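Local coordinates for proximal thread matrix protein 1 (Mytilus galloprovincialis, PDB 4CN9) that probably binds collagen as a matrix protein of the mussel byssus, using two von Willebrand factor type A domains, and binds zinc, at residues 56-61 against 170-175; 366-371 against 394-399. All coordinates share one frame; numbering follows the deposited sequence.

Contact 1 (56-61 with 170-175) and contact 2 (366-371 with 394-399) each sit in the mixed sheet of a different von Willebrand factor type A domain, and both segments of contact 1 come earlier in the chain than those of contact 2. Their centres are about 34 Å apart, with about 23 Å between nearest atoms, on opposite sides of the chain's centre. Strands 166-173 and 362-369 hold the same place in the strand order of their sheets. Contact 1 pairs its strand with 54-61 and ends at a zinc site, whereas contact 2 pairs the equivalent strand with its other neighbour, 391-398, and carries a matching aspartate with no metal modelled there.

Contact 1 of 2, residues 56-61 against 170-175; sequences IIVLFD and ILMTDG. With ZN (zinc ion), chain C.
With CG of Asp61 anti to its backbone N (chi1 -177°) and OG1 of Thr173 likewise anti to its own N (-174°), the two polar ends meet at the C-terminal ends of two parallel strands, at the metal ion-dependent adhesion site (MIDAS) of a von Willebrand factor type A domain. Asp61 OD2 takes the Thr173 OG1 hydrogen bond through its anti lone pair at 2.8 Å, while Asp174 N comes in from above the carboxylate plane at 3.2 Å. Thr173 OG1 also accepts from Gly175 N, an ST turn that shapes the loop bearing Asp174. The zinc is held directly by Asp174 OD1 at 2.1 Å, by Ser63 OG and Ser65 OG, and by three waters. Asp61 acts from the second shell: its OD2 accepts a hydrogen bond from one of those waters, and its OD1 is hydrogen-bonded to Ser63 OG, so that it positions two zinc ligands. The Asp61 and Asp174 carboxylate planes stand 83° apart, and the nearby positive metal probably eases the closeness of their oxygens. An alanine in place of Asp61 would probably leave Thr173 OG1 and Asp174 N without their acceptor and take from the zinc-bound water and Ser63 OG the carboxylate that orients them.

Behind the site the strands are zipped by backbone bonds, Ile170 N to Ile57 O, Leu59 N to Ile170 O, Met172 N to Leu59 O and Asp61 N to Met172 O. On one face Phe60 and Met172 pack against helix 73-85, while Val58 meets Phe101 of strand 100-106; on the other Leu59 faces helix 142-153, its CB 4.0 Å from Leu171 CD1. Farther back, Ile56 and Ile170 lie side by side, and between them and the site Val58 CG1 rests 4.1 Å from Met172 SD.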
ATOM      1  N   ILE A  56      -0.657   1.237  18.402  1.00 17.93           N
ATOM      2  CA  ILE A  56      -0.988   2.315  17.487  1.00 16.90           C
ATOM      3  C   ILE A  56      -0.253   3.603  17.880  1.00 17.97           C
ATOM      4  O   ILE A  56      -0.328   4.047  19.017  1.00 16.47           O
ATOM      5  CB  ILE A  56      -2.504   2.580  17.468  1.00 19.38           C
ATOM      6  CG1 ILE A  56      -3.270   1.295  17.100  1.00 24.71           C
ATOM      7  CG2 ILE A  56      -2.832   3.673  16.487  1.00 20.39           C
ATOM      8  CD1 ILE A  56      -4.590   1.145  17.832  1.00 28.63           C
ATOM      9  N   ILE A  57       0.483   4.166  16.930  1.00 15.78           N
ATOM     10  CA  ILE A  57       1.138   5.442  17.100  1.00 16.83           C
ATOM     11  C   ILE A  57       0.507   6.460  16.174  1.00 14.71           C
ATOM     12  O   ILE A  57       0.428   6.250  14.969  1.00 17.43           O
ATOM     13  CB  ILE A  57       2.640   5.349  16.773  1.00 14.70           C
ATOM     14  CG1 ILE A  57       3.305   4.312  17.684  1.00 16.45           C
ATOM     15  CG2 ILE A  57       3.303   6.716  16.909  1.00 16.70           C
ATOM     16  CD1 ILE A  57       3.356   4.710  19.158  1.00 18.07           C
ATOM     17  N   VAL A  58       0.036   7.560  16.744  1.00 16.86           N
ATOM     18  CA  VAL A  58      -0.372   8.712  15.948  1.00 13.02           C
ATOM     19  C   VAL A  58       0.753   9.742  15.879  1.00 14.68           C
ATOM     20  O   VAL A  58       1.289  10.156  16.895  1.00 17.71           O
ATOM     21  CB  VAL A  58      -1.643   9.383  16.521  1.00 18.43           C
ATOM     22  CG1 VAL A  58      -1.982  10.643  15.742  1.00 20.64           C
ATOM     23  CG2 VAL A  58      -2.796   8.394  16.502  1.00 22.04           C
ATOM     24  N   LEU A  59       1.106  10.121  14.655  1.00 14.79           N
ATOM     25  CA  LEU A  59       2.101  11.148  14.359  1.00 16.29           C
ATOM     26  C   LEU A  59       1.337  12.423  14.018  1.00 18.29           C
ATOM     27  O   LEU A  59       0.662  12.512  12.986  1.00 20.51           O
ATOM     28  CB  LEU A  59       2.965  10.661  13.189  1.00 16.83           C
ATOM     29  CG  LEU A  59       4.394  11.140  12.947  1.00 24.71           C
ATOM     30  CD1 LEU A  59       5.216  11.342  14.218  1.00 20.46           C
ATOM     31  CD2 LEU A  59       5.063  10.111  12.044  1.00 24.48           C
ATOM     32  N   PHE A  60       1.431  13.386  14.924  1.00 14.52           N
ATOM     33  CA  PHE A  60       0.529  14.524  15.042  1.00 17.21           C
ATOM     34  C   PHE A  60       1.321  15.786  14.670  1.00 21.06           C
ATOM     35  O   PHE A  60       2.212  16.183  15.410  1.00 17.01           O
ATOM     36  CB  PHE A  60       0.080  14.545  16.517  1.00 20.34           C
ATOM     37  CG  PHE A  60      -0.963  15.572  16.864  1.00 20.71           C
ATOM     38  CD1 PHE A  60      -0.652  16.932  16.937  1.00 16.07           C
ATOM     39  CD2 PHE A  60      -2.252  15.165  17.182  1.00 26.53           C
ATOM     40  CE1 PHE A  60      -1.619  17.851  17.292  1.00 23.04           C
ATOM     41  CE2 PHE A  60      -3.228  16.086  17.537  1.00 23.76           C
ATOM     42  CZ  PHE A  60      -2.917  17.420  17.599  1.00 23.83           C
ATOM     43  N   ASP A  61       1.009  16.386  13.514  1.00 16.29           N
ATOM     44  CA  ASP A  61       1.641  17.632  13.037  1.00 17.17           C
ATOM     45  C   ASP A  61       1.334  18.762  14.026  1.00 22.14           C
ATOM     46  O   ASP A  61       0.158  19.042  14.280  1.00 19.07           O
ATOM     47  CB  ASP A  61       1.079  17.939  11.639  1.00 20.57           C
ATOM     48  CG  ASP A  61       1.702  19.178  10.955  1.00 19.91           C
ATOM     49  OD1 ASP A  61       2.082  20.170  11.616  1.00 19.02           O
ATOM     50  OD2 ASP A  61       1.768  19.152   9.707  1.00 19.47           O
ATOM     51  N   ILE A 170      -0.553   6.212  12.238  1.00 15.51           N
ATOM     52  CA  ILE A 170      -1.486   7.118  11.588  1.00 14.94           C
ATOM     53  C   ILE A 170      -0.881   8.527  11.607  1.00 16.94           C
ATOM     54  O   ILE A 170      -0.729   9.145  12.660  1.00 15.80           O
ATOM     55  CB  ILE A 170      -2.869   7.087  12.279  1.00 19.99           C
ATOM     56  CG1 ILE A 170      -3.492   5.696  12.110  1.00 20.73           C
ATOM     57  CG2 ILE A 170      -3.786   8.150  11.687  1.00 18.05           C
ATOM     58  CD1 ILE A 170      -4.528   5.327  13.138  1.00 23.12           C
ATOM     59  N   LEU A 171      -0.499   8.988  10.425  1.00 14.86           N
ATOM     60  CA  LEU A 171       0.125  10.297  10.235  1.00 18.94           C
ATOM     61  C   LEU A 171      -0.934  11.330   9.847  1.00 16.44           C
ATOM     62  O   LEU A 171      -1.756  11.085   8.960  1.00 18.89           O
ATOM     63  CB  LEU A 171       1.190  10.204   9.145  1.00 19.18           C
ATOM     64  CG  LEU A 171       1.746  11.488   8.520  1.00 21.31           C
ATOM     65  CD1 LEU A 171       2.588  12.224   9.503  1.00 22.12           C
ATOM     66  CD2 LEU A 171       2.562  11.155   7.282  1.00 24.51           C
ATOM     67  N   MET A 172      -0.914  12.470  10.531  1.00 16.90           N
ATOM     68  CA  MET A 172      -1.818  13.582  10.244  1.00 18.80           C
ATOM     69  C   MET A 172      -0.989  14.827   9.976  1.00 21.08           C
ATOM     70  O   MET A 172      -0.228  15.257  10.838  1.00 19.18           O
ATOM     71  CB  MET A 172      -2.736  13.845  11.445  1.00 18.98           C
ATOM     72  CG  MET A 172      -3.563  12.642  11.882  1.00 20.91           C
ATOM     73  SD  MET A 172      -4.418  12.957  13.465  1.00 29.10           S
ATOM     74  CE  MET A 172      -5.466  14.302  12.963  1.00 22.10           C
ATOM     75  N   THR A 173      -1.133  15.422   8.796  1.00 16.94           N
ATOM     76  CA  THR A 173      -0.352  16.615   8.474  1.00 17.70           C
ATOM     77  C   THR A 173      -1.103  17.630   7.610  1.00 21.59           C
ATOM     78  O   THR A 173      -1.994  17.272   6.844  1.00 19.10           O
ATOM     79  CB  THR A 173       0.969  16.228   7.795  1.00 18.42           C
ATOM     80  OG1 THR A 173       1.791  17.389   7.594  1.00 21.42           O
ATOM     81  CG2 THR A 173       0.714  15.543   6.482  1.00 23.57           C
ATOM     82  N   ASP A 174      -0.750  18.907   7.764  1.00 21.00           N
ATOM     83  CA  ASP A 174      -1.293  19.948   6.906  1.00 22.18           C
ATOM     84  C   ASP A 174      -0.205  20.551   6.033  1.00 24.26           C
ATOM     85  O   ASP A 174      -0.375  21.645   5.473  1.00 24.33           O
ATOM     86  CB  ASP A 174      -1.982  21.041   7.738  1.00 24.00           C
ATOM     87  CG  ASP A 174      -1.005  22.080   8.298  1.00 24.65           C
ATOM     88  OD1 ASP A 174       0.179  21.749   8.599  1.00 22.55           O
ATOM     89  OD2 ASP A 174      -1.447  23.242   8.442  1.00 24.21           O
ATOM     90  N   GLY A 175       0.908  19.842   5.890  1.00 20.72           N
ATOM     91  CA  GLY A 175       2.046  20.417   5.196  1.00 18.86           C
ATOM     92  C   GLY A 175       2.848  19.426   4.380  1.00 23.53           C
ATOM     93  O   GLY A 175       2.553  18.233   4.333  1.00 25.50           O
TER
HETATM   94 ZN    ZN C1448       1.873  23.000   8.678  0.70 25.89          ZN
HETATM   95  O   HOH W   1       2.847  21.192   8.333  1.00 19.69           O
HETATM   96  O   HOH W   2       1.620  23.460   6.629  1.00 23.23           O
HETATM   97  O   HOH W   3       3.589  24.160   8.487  1.00 27.15           O

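Contact 2 of 2, residues 366-371 against 394-399; sequences ILLTDG and VAIGVG
Thr369 O is gripped twice by the neighbouring strand: Val398 N donates a hydrogen bond of 3.0 Å, and the CA of Gly397 adds a C-H...O contact at 3.3 Å. One step back, Ile396 O is held in the same double fashion, by Thr369 N and by the CA of Leu368. The run continues with Ile396 N to Leu367 O at 2.8 Å and Leu367 N to Val394 O at 2.9 Å. This pairing closes the beta-alpha-beta crossover of the second von Willebrand factor type A domain, in which helix 379-388 links strand 362-369 to its parallel neighbour 391-398. Ile396 carries the apolar side of the contact. Its CG1 lies anti to the carbonyl carbon (chi1 -58°), a turn that sets CD1 alongside Ile366, 3.9 Å from CG2 of that residue, while its own CG2 lies 3.9 Å from CD2 of Leu368. On the other face Leu367, Thr369 and Ala395 meet helix 404-410. At the strand ends one water donates to both Asp370 O and Val398 O, joining the loop after strand 362-369 to the last residue of strand 391-398. Asp370, which corresponds in sequence to the zinc-binding Asp174, is hydrogen-bonded through OD2 to Ser264 OG, and its backbone N donates to OD2 of Asp260.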
ATOM      1  N   ILE A 366      -0.001  -8.377 -11.923  1.00 15.34           N
ATOM      2  CA  ILE A 366       1.423  -8.208 -12.074  1.00 12.73           C
ATOM      3  C   ILE A 366       1.643  -7.776 -13.514  1.00 18.40           C
ATOM      4  O   ILE A 366       1.403  -8.546 -14.430  1.00 15.35           O
ATOM      5  CB  ILE A 366       2.178  -9.505 -11.832  1.00 16.70           C
ATOM      6  CG1 ILE A 366       1.916 -10.013 -10.409  1.00 15.50           C
ATOM      7  CG2 ILE A 366       3.668  -9.295 -12.051  1.00 18.81           C
ATOM      8  CD1 ILE A 366       2.397 -11.416 -10.173  1.00 19.62           C
ATOM      9  N   LEU A 367       2.106  -6.546 -13.692  1.00 13.32           N
ATOM     10  CA  LEU A 367       2.325  -5.981 -15.017  1.00 13.65           C
ATOM     11  C   LEU A 367       3.815  -5.906 -15.341  1.00 17.06           C
ATOM     12  O   LEU A 367       4.638  -5.504 -14.499  1.00 17.72           O
ATOM     13  CB  LEU A 367       1.694  -4.596 -15.113  1.00 15.66           C
ATOM     14  CG  LEU A 367       1.688  -3.956 -16.504  1.00 20.11           C
ATOM     15  CD1 LEU A 367       0.405  -3.172 -16.738  1.00 25.83           C
ATOM     16  CD2 LEU A 367       2.895  -3.077 -16.699  1.00 19.12           C
ATOM     17  N   LEU A 368       4.148  -6.288 -16.570  1.00 16.41           N
ATOM     18  CA  LEU A 368       5.518  -6.261 -17.072  1.00 17.93           C
ATOM     19  C   LEU A 368       5.560  -5.511 -18.409  1.00 15.81           C
ATOM     20  O   LEU A 368       4.804  -5.837 -19.323  1.00 16.49           O
ATOM     21  CB  LEU A 368       6.027  -7.694 -17.287  1.00 20.01           C
ATOM     22  CG  LEU A 368       6.343  -8.615 -16.109  1.00 23.95           C
ATOM     23  CD1 LEU A 368       5.552  -9.926 -16.139  1.00 33.69           C
ATOM     24  CD2 LEU A 368       7.860  -8.905 -16.122  1.00 26.43           C
ATOM     25  N   THR A 369       6.442  -4.521 -18.531  1.00 15.56           N
ATOM     26  CA  THR A 369       6.587  -3.793 -19.797  1.00 15.88           C
ATOM     27  C   THR A 369       8.038  -3.420 -20.113  1.00 18.17           C
ATOM     28  O   THR A 369       8.849  -3.177 -19.211  1.00 18.80           O
ATOM     29  CB  THR A 369       5.753  -2.497 -19.807  1.00 16.71           C
ATOM     30  OG1 THR A 369       5.737  -1.946 -21.132  1.00 18.03           O
ATOM     31  CG2 THR A 369       6.317  -1.474 -18.824  1.00 18.17           C
ATOM     32  N   ASP A 370       8.336  -3.369 -21.408  1.00 16.77           N
ATOM     33  CA  ASP A 370       9.614  -2.904 -21.913  1.00 19.63           C
ATOM     34  C   ASP A 370       9.450  -1.620 -22.753  1.00 20.77           C
ATOM     35  O   ASP A 370      10.378  -1.201 -23.422  1.00 20.62           O
ATOM     36  CB  ASP A 370      10.314  -4.011 -22.732  1.00 22.48           C
ATOM     37  CG  ASP A 370       9.997  -3.963 -24.250  1.00 31.55           C
ATOM     38  OD1 ASP A 370       8.860  -3.614 -24.669  1.00 29.81           O
ATOM     39  OD2 ASP A 370      10.917  -4.302 -25.040  1.00 29.78           O
ATOM     40  N   GLY A 371       8.280  -0.992 -22.695  1.00 21.07           N
ATOM     41  CA  GLY A 371       8.042   0.237 -23.439  1.00 19.58           C
ATOM     42  C   GLY A 371       7.141   1.233 -22.733  1.00 19.22           C
ATOM     43  O   GLY A 371       6.535   0.924 -21.713  1.00 18.73           O
ATOM     44  N   VAL A 394       1.230  -4.710  -9.001  1.00 14.74           N
ATOM     45  CA  VAL A 394       2.682  -4.735  -9.016  1.00 14.38           C
ATOM     46  C   VAL A 394       3.141  -4.385 -10.452  1.00 12.05           C
ATOM     47  O   VAL A 394       2.568  -4.895 -11.403  1.00 14.86           O
ATOM     48  CB  VAL A 394       3.173  -6.147  -8.631  1.00 16.47           C
ATOM     49  CG1 VAL A 394       4.684  -6.262  -8.734  1.00 17.47           C
ATOM     50  CG2 VAL A 394       2.685  -6.512  -7.232  1.00 17.24           C
ATOM     51  N   ALA A 395       4.139  -3.507 -10.585  1.00 14.71           N
ATOM     52  CA  ALA A 395       4.604  -3.001 -11.885  1.00 17.13           C
ATOM     53  C   ALA A 395       6.107  -3.233 -12.080  1.00 16.64           C
ATOM     54  O   ALA A 395       6.914  -2.792 -11.274  1.00 15.33           O
ATOM     55  CB  ALA A 395       4.310  -1.492 -12.019  1.00 15.08           C
ATOM     56  N   ILE A 396       6.461  -3.888 -13.182  1.00 14.11           N
ATOM     57  CA  ILE A 396       7.835  -4.228 -13.496  1.00 14.26           C
ATOM     58  C   ILE A 396       8.231  -3.694 -14.862  1.00 14.56           C
ATOM     59  O   ILE A 396       7.549  -3.955 -15.846  1.00 16.96           O
ATOM     60  CB  ILE A 396       8.024  -5.759 -13.529  1.00 16.10           C
ATOM     61  CG1 ILE A 396       7.628  -6.364 -12.183  1.00 16.94           C
ATOM     62  CG2 ILE A 396       9.452  -6.119 -13.939  1.00 17.36           C
ATOM     63  CD1 ILE A 396       7.296  -7.844 -12.227  1.00 19.28           C
ATOM     64  N   GLY A 397       9.330  -2.942 -14.908  1.00 16.87           N
ATOM     65  CA  GLY A 397       9.932  -2.491 -16.158  1.00 16.13           C
ATOM     66  C   GLY A 397      11.247  -3.217 -16.436  1.00 17.49           C
ATOM     67  O   GLY A 397      12.074  -3.397 -15.536  1.00 16.91           O
ATOM     68  N   VAL A 398      11.437  -3.648 -17.679  1.00 19.72           N
ATOM     69  CA  VAL A 398      12.657  -4.342 -18.088  1.00 22.22           C
ATOM     70  C   VAL A 398      13.319  -3.609 -19.239  1.00 26.56           C
ATOM     71  O   VAL A 398      12.670  -3.304 -20.253  1.00 27.89           O
ATOM     72  CB  VAL A 398      12.353  -5.770 -18.555  1.00 25.35           C
ATOM     73  CG1 VAL A 398      13.646  -6.551 -18.781  1.00 31.69           C
ATOM     74  CG2 VAL A 398      11.478  -6.476 -17.554  1.00 22.94           C
ATOM     75  N   GLY A 399      14.598  -3.283 -19.084  1.00 27.69           N
ATOM     76  CA  GLY A 399      15.336  -2.643 -20.162  1.00 27.32           C
ATOM     77  C   GLY A 399      15.461  -1.153 -20.011  1.00 27.80           C
ATOM     78  O   GLY A 399      15.456  -0.638 -18.888  1.00 30.72           O
TER
HETATM   79  O   HOH W   4      13.040  -1.702 -22.491  1.00 27.21           O